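Long-range contacts in acyl-CoA synthetase (AMP-forming)/AMP-acid ligase II-like protein (PDB 4GS5), which probably joins a medium-chain fatty acid to coenzyme A through an acyl-adenylate, as other AMP-forming ligases do: residues T79-C84 against L102-T107; P111-L116 against L134-E139; G151-G156 against L171-Y176. All coordinates share one frame; numbering follows the deposited sequence.

Contact 1: T79-C84 against L102-T107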
loop_
_atom_site.group_PDB
_atom_site.type_symbol
_atom_site.label_atom_id
_atom_site.label_comp_id
_atom_site.label_asym_id
_atom_site.label_seq_id
_atom_site.Cartn_x
_atom_site.Cartn_y
_atom_site.Cartn_z
ATOM N N THR A 79 -26.914 0.308 -5.516
ATOM C CA THR A 79 -25.586 0.571 -6.091
ATOM C C THR A 79 -25.273 -0.428 -7.211
ATOM O O THR A 79 -25.309 -1.645 -6.995
ATOM C CB THR A 79 -24.475 0.473 -5.027
ATOM O OG1 THR A 79 -24.601 1.558 -4.100
ATOM C CG2 THR A 79 -23.100 0.563 -5.661
ATOM N N ARG A 80 -24.973 0.081 -8.402
ATOM C CA ARG A 80 -24.593 -0.781 -9.518
ATOM C C ARG A 80 -23.084 -0.963 -9.518
ATOM O O ARG A 80 -22.349 -0.043 -9.858
ATOM C CB ARG A 80 -25.051 -0.169 -10.840
ATOM C CG ARG A 80 -26.565 -0.092 -10.992
ATOM C CD ARG A 80 -26.942 0.835 -12.137
ATOM N NE ARG A 80 -26.397 2.173 -11.907
ATOM C CZ ARG A 80 -26.420 3.160 -12.799
ATOM N NH1 ARG A 80 -26.957 2.962 -13.994
ATOM N NH2 ARG A 80 -25.895 4.341 -12.497
ATOM N N ALA A 81 -22.626 -2.145 -9.115
ATOM C CA ALA A 81 -21.211 -2.369 -8.906
ATOM C C ALA A 81 -20.667 -3.323 -9.961
ATOM O O ALA A 81 -21.292 -4.348 -10.269
ATOM C CB ALA A 81 -20.974 -2.922 -7.513
ATOM N N LEU A 82 -19.510 -2.983 -10.520
ATOM C CA LEU A 82 -18.830 -3.870 -11.463
ATOM C C LEU A 82 -17.750 -4.665 -10.723
ATOM O O LEU A 82 -16.892 -4.090 -10.055
ATOM C CB LEU A 82 -18.196 -3.062 -12.604
ATOM C CG LEU A 82 -17.274 -3.824 -13.572
ATOM C CD1 LEU A 82 -18.083 -4.721 -14.501
ATOM C CD2 LEU A 82 -16.470 -2.841 -14.388
ATOM N N VAL A 83 -17.810 -5.988 -10.825
ATOM C CA VAL A 83 -16.834 -6.851 -10.171
ATOM C C VAL A 83 -15.827 -7.360 -11.204
ATOM O O VAL A 83 -16.132 -8.288 -11.952
ATOM C CB VAL A 83 -17.537 -8.070 -9.517
ATOM C CG1 VAL A 83 -16.523 -8.950 -8.776
ATOM C CG2 VAL A 83 -18.645 -7.599 -8.581
ATOM N N CYS A 84 -14.643 -6.751 -11.244
ATOM C CA CYS A 84 -13.623 -7.076 -12.247
ATOM C C CYS A 84 -12.321 -7.512 -11.598
ATOM O O CYS A 84 -11.288 -7.592 -12.258
ATOM C CB CYS A 84 -13.353 -5.878 -13.162
ATOM S SG CYS A 84 -12.866 -4.346 -12.265
ATOM N N LEU A 102 -24.910 -5.006 1.371
ATOM C CA LEU A 102 -25.330 -3.628 1.103
ATOM C C LEU A 102 -26.424 -3.558 0.032
ATOM O O LEU A 102 -26.866 -2.475 -0.338
ATOM C CB LEU A 102 -24.111 -2.784 0.690
ATOM C CG LEU A 102 -22.974 -2.742 1.729
ATOM C CD1 LEU A 102 -21.720 -2.000 1.232
ATOM C CD2 LEU A 102 -23.454 -2.127 3.033
ATOM N N ASP A 103 -26.851 -4.723 -0.456
ATOM C CA ASP A 103 -27.905 -4.821 -1.476
ATOM C C ASP A 103 -27.498 -4.123 -2.776
ATOM O O ASP A 103 -28.196 -3.228 -3.266
ATOM C CB ASP A 103 -29.231 -4.225 -0.981
ATOM C CG ASP A 103 -29.801 -4.958 0.217
ATOM O OD1 ASP A 103 -29.500 -6.157 0.404
ATOM O OD2 ASP A 103 -30.576 -4.322 0.966
ATOM N N TRP A 104 -26.362 -4.515 -3.333
ATOM C CA TRP A 104 -25.961 -3.946 -4.608
ATOM C C TRP A 104 -26.431 -4.848 -5.730
ATOM O O TRP A 104 -26.666 -6.031 -5.516
ATOM C CB TRP A 104 -24.446 -3.844 -4.705
ATOM C CG TRP A 104 -23.785 -2.891 -3.759
ATOM C CD1 TRP A 104 -24.383 -2.003 -2.904
ATOM C CD2 TRP A 104 -22.374 -2.753 -3.566
ATOM N NE1 TRP A 104 -23.414 -1.310 -2.199
ATOM C CE2 TRP A 104 -22.175 -1.756 -2.587
ATOM C CE3 TRP A 104 -21.257 -3.374 -4.138
ATOM C CZ2 TRP A 104 -20.901 -1.362 -2.164
ATOM C CZ3 TRP A 104 -19.978 -2.979 -3.716
ATOM C CH2 TRP A 104 -19.821 -1.988 -2.733
ATOM N N GLU A 105 -26.547 -4.292 -6.930
ATOM C CA GLU A 105 -26.607 -5.107 -8.130
ATOM C C GLU A 105 -25.165 -5.395 -8.548
ATOM O O GLU A 105 -24.394 -4.469 -8.790
ATOM C CB GLU A 105 -27.317 -4.345 -9.242
ATOM C CG GLU A 105 -27.429 -5.116 -10.546
ATOM C CD GLU A 105 -27.947 -4.258 -11.687
ATOM O OE1 GLU A 105 -28.061 -4.783 -12.816
ATOM O OE2 GLU A 105 -28.243 -3.065 -11.461
ATOM N N LEU A 106 -24.792 -6.670 -8.627
ATOM C CA LEU A 106 -23.425 -7.029 -8.994
ATOM C C LEU A 106 -23.335 -7.456 -10.452
ATOM O O LEU A 106 -24.069 -8.351 -10.898
ATOM C CB LEU A 106 -22.881 -8.144 -8.091
ATOM C CG LEU A 106 -22.859 -7.865 -6.591
ATOM C CD1 LEU A 106 -22.539 -9.119 -5.809
ATOM C CD2 LEU A 106 -21.842 -6.776 -6.289
ATOM N N THR A 107 -22.439 -6.815 -11.193
ATOM C CA THR A 107 -22.100 -7.259 -12.537
ATOM C C THR A 107 -20.714 -7.887 -12.516
ATOM O O THR A 107 -19.707 -7.200 -12.373
ATOM C CB THR A 107 -22.109 -6.100 -13.541
ATOM O OG1 THR A 107 -23.428 -5.564 -13.636
ATOM C CG2 THR A 107 -21.649 -6.576 -14.921
#

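Contact 2: P111-L116 against L134-E139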
loop_
_atom_site.group_PDB
_atom_site.type_symbol
_atom_site.label_atom_id
_atom_site.label_comp_id
_atom_site.label_asym_id
_atom_site.label_seq_id
_atom_site.Cartn_x
_atom_site.Cartn_y
_atom_site.Cartn_z
ATOM N N PRO A 111 -11.831 -11.391 -14.933
ATOM C CA PRO A 111 -10.830 -10.376 -14.629
ATOM C C PRO A 111 -9.864 -10.261 -15.803
ATOM O O PRO A 111 -9.298 -11.269 -16.237
ATOM C CB PRO A 111 -10.134 -10.943 -13.392
ATOM C CG PRO A 111 -10.236 -12.427 -13.561
ATOM C CD PRO A 111 -11.527 -12.689 -14.304
ATOM N N THR A 112 -9.722 -9.051 -16.329
ATOM C CA THR A 112 -8.808 -8.760 -17.424
ATOM C C THR A 112 -8.232 -7.373 -17.176
ATOM O O THR A 112 -8.628 -6.696 -16.223
ATOM C CB THR A 112 -9.516 -8.726 -18.784
ATOM O OG1 THR A 112 -10.529 -7.711 -18.756
ATOM C CG2 THR A 112 -10.150 -10.048 -19.088
ATOM N N ALA A 113 -7.312 -6.948 -18.040
ATOM C CA ALA A 113 -6.630 -5.664 -17.877
ATOM C C ALA A 113 -7.580 -4.499 -18.117
ATOM O O ALA A 113 -7.420 -3.416 -17.544
ATOM C CB ALA A 113 -5.441 -5.569 -18.820
ATOM N N ASN A 114 -8.566 -4.724 -18.976
ATOM C CA ASN A 114 -9.533 -3.682 -19.294
ATOM C C ASN A 114 -10.956 -4.158 -19.059
ATOM O O ASN A 114 -11.560 -4.773 -19.939
ATOM C CB ASN A 114 -9.368 -3.202 -20.737
ATOM C CG ASN A 114 -10.157 -1.928 -21.020
ATOM O OD1 ASN A 114 -11.249 -1.717 -20.469
ATOM N ND2 ASN A 114 -9.599 -1.067 -21.874
ATOM N N PRO A 115 -11.489 -3.873 -17.866
ATOM C CA PRO A 115 -12.831 -4.297 -17.456
ATOM C C PRO A 115 -13.967 -3.714 -18.306
ATOM O O PRO A 115 -15.064 -4.267 -18.278
ATOM C CB PRO A 115 -12.938 -3.790 -16.015
ATOM C CG PRO A 115 -11.852 -2.789 -15.869
ATOM C CD PRO A 115 -10.760 -3.208 -16.774
ATOM N N LEU A 116 -13.719 -2.625 -19.027
ATOM C CA LEU A 116 -14.761 -2.010 -19.846
ATOM C C LEU A 116 -14.713 -2.492 -21.286
ATOM O O LEU A 116 -15.646 -2.266 -22.059
ATOM C CB LEU A 116 -14.641 -0.484 -19.825
ATOM C CG LEU A 116 -15.066 0.244 -18.551
ATOM C CD1 LEU A 116 -15.115 1.745 -18.826
ATOM C CD2 LEU A 116 -16.417 -0.255 -18.056
ATOM N N LEU A 134 -7.186 0.702 -14.420
ATOM C CA LEU A 134 -7.681 2.033 -14.745
ATOM C C LEU A 134 -6.820 2.649 -15.840
ATOM O O LEU A 134 -7.310 3.338 -16.729
ATOM C CB LEU A 134 -7.681 2.938 -13.513
ATOM C CG LEU A 134 -8.145 4.375 -13.736
ATOM C CD1 LEU A 134 -9.556 4.376 -14.314
ATOM C CD2 LEU A 134 -8.087 5.144 -12.411
ATOM N N GLN A 135 -5.522 2.409 -15.781
ATOM C CA GLN A 135 -4.625 2.957 -16.791
ATOM C C GLN A 135 -4.952 2.365 -18.158
ATOM O O GLN A 135 -4.844 3.045 -19.175
ATOM C CB GLN A 135 -3.163 2.689 -16.425
ATOM C CG GLN A 135 -2.159 3.631 -17.113
ATOM C CD GLN A 135 -1.689 3.127 -18.463
ATOM O OE1 GLN A 135 -1.923 1.976 -18.827
ATOM N NE2 GLN A 135 -1.001 3.989 -19.211
ATOM N N SER A 136 -5.343 1.085 -18.174
ATOM C CA SER A 136 -5.663 0.385 -19.425
ATOM C C SER A 136 -6.905 0.983 -20.060
ATOM O O SER A 136 -6.950 1.207 -21.262
ATOM C CB SER A 136 -5.916 -1.109 -19.184
ATOM O OG SER A 136 -4.708 -1.831 -19.046
ATOM N N ILE A 137 -7.923 1.205 -19.242
ATOM C CA ILE A 137 -9.140 1.854 -19.701
ATOM C C ILE A 137 -8.825 3.220 -20.312
ATOM O O ILE A 137 -9.348 3.569 -21.362
ATOM C CB ILE A 137 -10.134 2.046 -18.551
ATOM C CG1 ILE A 137 -10.735 0.701 -18.141
ATOM C CG2 ILE A 137 -11.215 3.052 -18.947
ATOM C CD1 ILE A 137 -11.538 0.766 -16.853
ATOM N N LEU A 138 -7.963 3.979 -19.647
ATOM C CA LEU A 138 -7.590 5.319 -20.103
ATOM C C LEU A 138 -6.737 5.341 -21.374
ATOM O O LEU A 138 -6.745 6.330 -22.111
ATOM C CB LEU A 138 -6.860 6.066 -18.984
ATOM C CG LEU A 138 -7.743 6.410 -17.788
ATOM C CD1 LEU A 138 -6.891 6.760 -16.571
ATOM C CD2 LEU A 138 -8.684 7.557 -18.166
ATOM N N GLU A 139 -5.999 4.262 -21.630
ATOM C CA GLU A 139 -5.098 4.217 -22.783
ATOM C C GLU A 139 -5.777 3.705 -24.045
ATOM O O GLU A 139 -5.389 4.050 -25.174
ATOM C CB GLU A 139 -3.882 3.346 -22.472
ATOM C CG GLU A 139 -2.871 4.032 -21.583
ATOM C CD GLU A 139 -2.059 5.076 -22.328
ATOM O OE1 GLU A 139 -1.390 4.704 -23.323
ATOM O OE2 GLU A 139 -2.097 6.262 -21.918
#

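Contact 3: G151-G156 against L171-Y176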
loop_
_atom_site.group_PDB
_atom_site.type_symbol
_atom_site.label_atom_id
_atom_site.label_comp_id
_atom_site.label_asym_id
_atom_site.label_seq_id
_atom_site.Cartn_x
_atom_site.Cartn_y
_atom_site.Cartn_z
ATOM N N GLY A 151 -18.447 5.502 -12.539
ATOM C CA GLY A 151 -19.107 6.155 -11.405
ATOM C C GLY A 151 -18.143 6.648 -10.328
ATOM O O GLY A 151 -17.916 7.857 -10.154
ATOM N N LYS A 152 -17.581 5.712 -9.576
ATOM C CA LYS A 152 -16.592 6.067 -8.561
ATOM C C LYS A 152 -15.656 4.880 -8.367
ATOM O O LYS A 152 -16.109 3.735 -8.330
ATOM C CB LYS A 152 -17.280 6.561 -7.273
ATOM C CG LYS A 152 -17.085 5.772 -6.021
ATOM C CD LYS A 152 -17.489 6.573 -4.743
ATOM C CE LYS A 152 -18.635 7.532 -4.955
ATOM N NZ LYS A 152 -19.176 7.993 -3.622
ATOM N N VAL A 153 -14.354 5.147 -8.319
ATOM C CA VAL A 153 -13.362 4.077 -8.399
ATOM C C VAL A 153 -12.555 3.930 -7.112
ATOM O O VAL A 153 -12.004 4.916 -6.584
ATOM C CB VAL A 153 -12.373 4.343 -9.548
ATOM C CG1 VAL A 153 -11.302 3.261 -9.590
ATOM C CG2 VAL A 153 -13.103 4.428 -10.877
ATOM N N LEU A 154 -12.507 2.711 -6.591
ATOM C CA LEU A 154 -11.593 2.397 -5.503
ATOM C C LEU A 154 -10.427 1.568 -6.045
ATOM O O LEU A 154 -10.628 0.476 -6.600
ATOM C CB LEU A 154 -12.320 1.643 -4.395
ATOM C CG LEU A 154 -11.412 1.211 -3.247
ATOM C CD1 LEU A 154 -10.871 2.413 -2.517
ATOM C CD2 LEU A 154 -12.145 0.299 -2.296
ATOM N N LEU A 155 -9.211 2.102 -5.914
ATOM C CA LEU A 155 -8.025 1.398 -6.363
ATOM C C LEU A 155 -7.361 0.629 -5.229
ATOM O O LEU A 155 -7.250 1.143 -4.125
ATOM C CB LEU A 155 -7.020 2.392 -6.973
ATOM C CG LEU A 155 -7.478 3.130 -8.240
ATOM C CD1 LEU A 155 -6.430 4.129 -8.716
ATOM C CD2 LEU A 155 -7.798 2.121 -9.353
ATOM N N GLY A 156 -6.932 -0.605 -5.512
ATOM C CA GLY A 156 -6.099 -1.380 -4.601
ATOM C C GLY A 156 -4.636 -1.358 -5.053
ATOM O O GLY A 156 -4.198 -0.362 -5.637
ATOM N N LEU A 171 -9.749 13.665 -13.942
ATOM C CA LEU A 171 -11.033 12.993 -14.119
ATOM C C LEU A 171 -12.110 13.637 -13.253
ATOM O O LEU A 171 -11.918 13.819 -12.064
ATOM C CB LEU A 171 -10.925 11.505 -13.771
ATOM C CG LEU A 171 -9.994 10.641 -14.619
ATOM C CD1 LEU A 171 -9.947 9.200 -14.072
ATOM C CD2 LEU A 171 -10.452 10.657 -16.063
ATOM N N ALA A 172 -13.243 13.967 -13.864
ATOM C CA ALA A 172 -14.410 14.451 -13.141
ATOM C C ALA A 172 -15.178 13.293 -12.512
ATOM O O ALA A 172 -16.370 13.092 -12.795
ATOM C CB ALA A 172 -15.318 15.250 -14.090
HETATM N N MSE A 173 -14.487 12.541 -11.660
HETATM C CA MSE A 173 -15.028 11.332 -11.044
HETATM C C MSE A 173 -14.229 10.995 -9.794
HETATM O O MSE A 173 -13.004 10.969 -9.847
HETATM C CB MSE A 173 -14.917 10.154 -12.019
HETATM C CG MSE A 173 -15.139 8.822 -11.346
HETATM SE SE MSE A 173 -15.234 7.314 -12.572
HETATM C CE MSE A 173 -13.395 7.392 -13.220
ATOM N N PRO A 174 -14.913 10.698 -8.676
ATOM C CA PRO A 174 -14.211 10.391 -7.425
ATOM C C PRO A 174 -13.361 9.132 -7.533
ATOM O O PRO A 174 -13.903 8.077 -7.848
ATOM C CB PRO A 174 -15.349 10.160 -6.411
ATOM C CG PRO A 174 -16.569 10.664 -7.043
ATOM C CD PRO A 174 -16.378 10.639 -8.522
ATOM N N VAL A 175 -12.057 9.249 -7.263
ATOM C CA VAL A 175 -11.153 8.109 -7.251
ATOM C C VAL A 175 -10.391 8.065 -5.916
ATOM O O VAL A 175 -9.869 9.095 -5.448
ATOM C CB VAL A 175 -10.140 8.197 -8.415
ATOM C CG1 VAL A 175 -9.222 7.013 -8.405
ATOM C CG2 VAL A 175 -10.874 8.276 -9.767
ATOM N N TYR A 176 -10.346 6.881 -5.307
ATOM C CA TYR A 176 -9.727 6.689 -4.004
ATOM C C TYR A 176 -8.745 5.553 -4.113
ATOM O O TYR A 176 -8.834 4.762 -5.052
ATOM C CB TYR A 176 -10.780 6.315 -2.956
ATOM C CG TYR A 176 -11.850 7.350 -2.790
ATOM C CD1 TYR A 176 -11.705 8.391 -1.873
ATOM C CD2 TYR A 176 -13.011 7.293 -3.548
ATOM C CE1 TYR A 176 -12.696 9.348 -1.722
ATOM C CE2 TYR A 176 -13.997 8.236 -3.404
ATOM C CZ TYR A 176 -13.843 9.257 -2.492
ATOM O OH TYR A 176 -14.840 10.191 -2.365
HETATM O O HOH W 1 -17.375 8.992 -1.755
#

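Contact 1: T79-C84 against L102-T107
Strands 80-83 and 105-107 run parallel at an axis angle of 29° and are the two outer elements of a beta-alpha-beta unit whose crossover is helix 90-102. Four backbone hydrogen bonds join them, the donor coming from each segment in turn. Glu105 N gives to Thr79 O (2.9 Å), bent at 139°. Ala81 contributes both its groups, its N giving to Glu105 O (2.9 Å) and its O taking from Thr107 N (2.9 Å), both nearly straight. Val83 N closes the series on Thr107 O (2.7 Å), approaching from above the carbonyl plane.

Three polar side chains find partners outside the pairing: Thr79 OG1 at Gly76 O, Trp104 NE1 at Leu75 O, and Arg80 NH2 in a salt bridge to Asp125. Arg80 NE stays 5.6 Å from Glu105 OE2, so that pair is not bridged. With Trp104 CG anti to the carbonyl carbon (chi1 -66°), Thr79 CB lies over one indole face, 3.5 Å from the five-membered ring centroid, a CH-pi contact; Ala81 CB touches CE3 at 3.4 Å.

An alanine here would remove the indole and its bond to Leu75 O, and would probably leave Thr79 and Ala81 less well packed. Backbone groups are thus spent on strand pairing, while the indole offers Thr79 a face and keeps NE1 bonded.

Contact 2: P111-L116 against L134-E139
An Asx turn in the loop that follows strand 105-109 faces helix 131-139, and between the two segments the contact is chiefly side-chain packing.

Asn114 OD1 accepts from Leu116 N at 3.0 Å, with the donor in the plane of the amide carbonyl, which defines the turn and fixes the rotation of the amide. CG is anti to the backbone N (chi1 -168°), and this extension carries the amide to Ile137. Asn114 ND2 gives to Thr143 OG1, which is also bonded to Ile137 O, so Thr143 links loop and helix through one hydroxyl. A direct bond to the same helix comes from Gln133, just before the segment, whose NE2 gives to Thr112 O. Ser136 OG turns back to Met132 O in its own helix.

Ala113 O meets Ser136 CB at 3.2 Å in a van der Waals contact between polar and apolar atoms. Of the same kind, Asn114 OD1 lies 3.4 Å from Ile137 CG1, the two side chains crossing at about a right angle.

The apolar contacts centre on Ile137, a buried side chain that also touches Met129 of strand 126-129. Its chi1 of -72° sets CG1 anti to the carbonyl carbon, and the extended branch then brings CD1 against two loop residues, 3.7 Å from Pro115 CG and 3.9 Å from Leu116 CG.

Contact 3: G151-G156 against L171-Y176
The Tyr176 ring meets the neighbouring strand at its edge, where Val153 O lies near the ring plane, 4.0 Å from CD2; Lys152 CD approaches CE2 obliquely. This belongs to the beta-alpha-beta unit of strand 153-155, helix 162-169 and strand 175-180, in which the two strands pair in parallel. The puckered Pro174 ring packs with its CD 3.6 Å from Gly151 O.

At the far end of the tyrosine, OH is 2.9 Å from a water that accepts from Lys152 NZ at 2.8 Å. The ammonium is also bonded to Leu73 O, so two acceptors grip it. The lysine reaches this position with chi1 at 117°, away from a staggered value, which suggests some strain.

Side chains alternate across the sheet. Leu154 and Tyr176 share one face, crossing at about a right angle. Val153 and Val175 share the other, where the selenomethionine at Met173 bends at chi3 to place CE 3.8 Å from Val153 CG2. Leu155 CD1 meets Val175 CG1, and both residues also touch Ile168 of helix 162-169, so the crossover helix covers this pair.

The backbone register rests on three bonds. Val153 gives from N to Pro174 O and accepts at O from Tyr176 N, each nearly along the C=O axis. In the third, Leu155 N reaches Tyr176 O at 2.8 Å from 27° out of the carbonyl plane.

How the contacts relate
The three contacts follow one another along the chain, each closing before the next opens, and all belong to the AMP-binding part of the enzyme, on the same side of the chain's centre. Contacts 1 and 3 each pair strands joined through a helix; their centres are 15 Å apart and their nearest atoms about 7 Å, with strand 126-129 running between strands 80-83 and 153-155. Contact 2, centred 18 Å from contact 1 and 14 Å from contact 3, touches both: Pro115 packs on Cys84 and Leu82, while Leu134 meets Leu155 and Leu138 meets Leu171. Its loop thus packs against contact 1 and its helix against contact 3, beside the strand 126-129 that joins the two pairs.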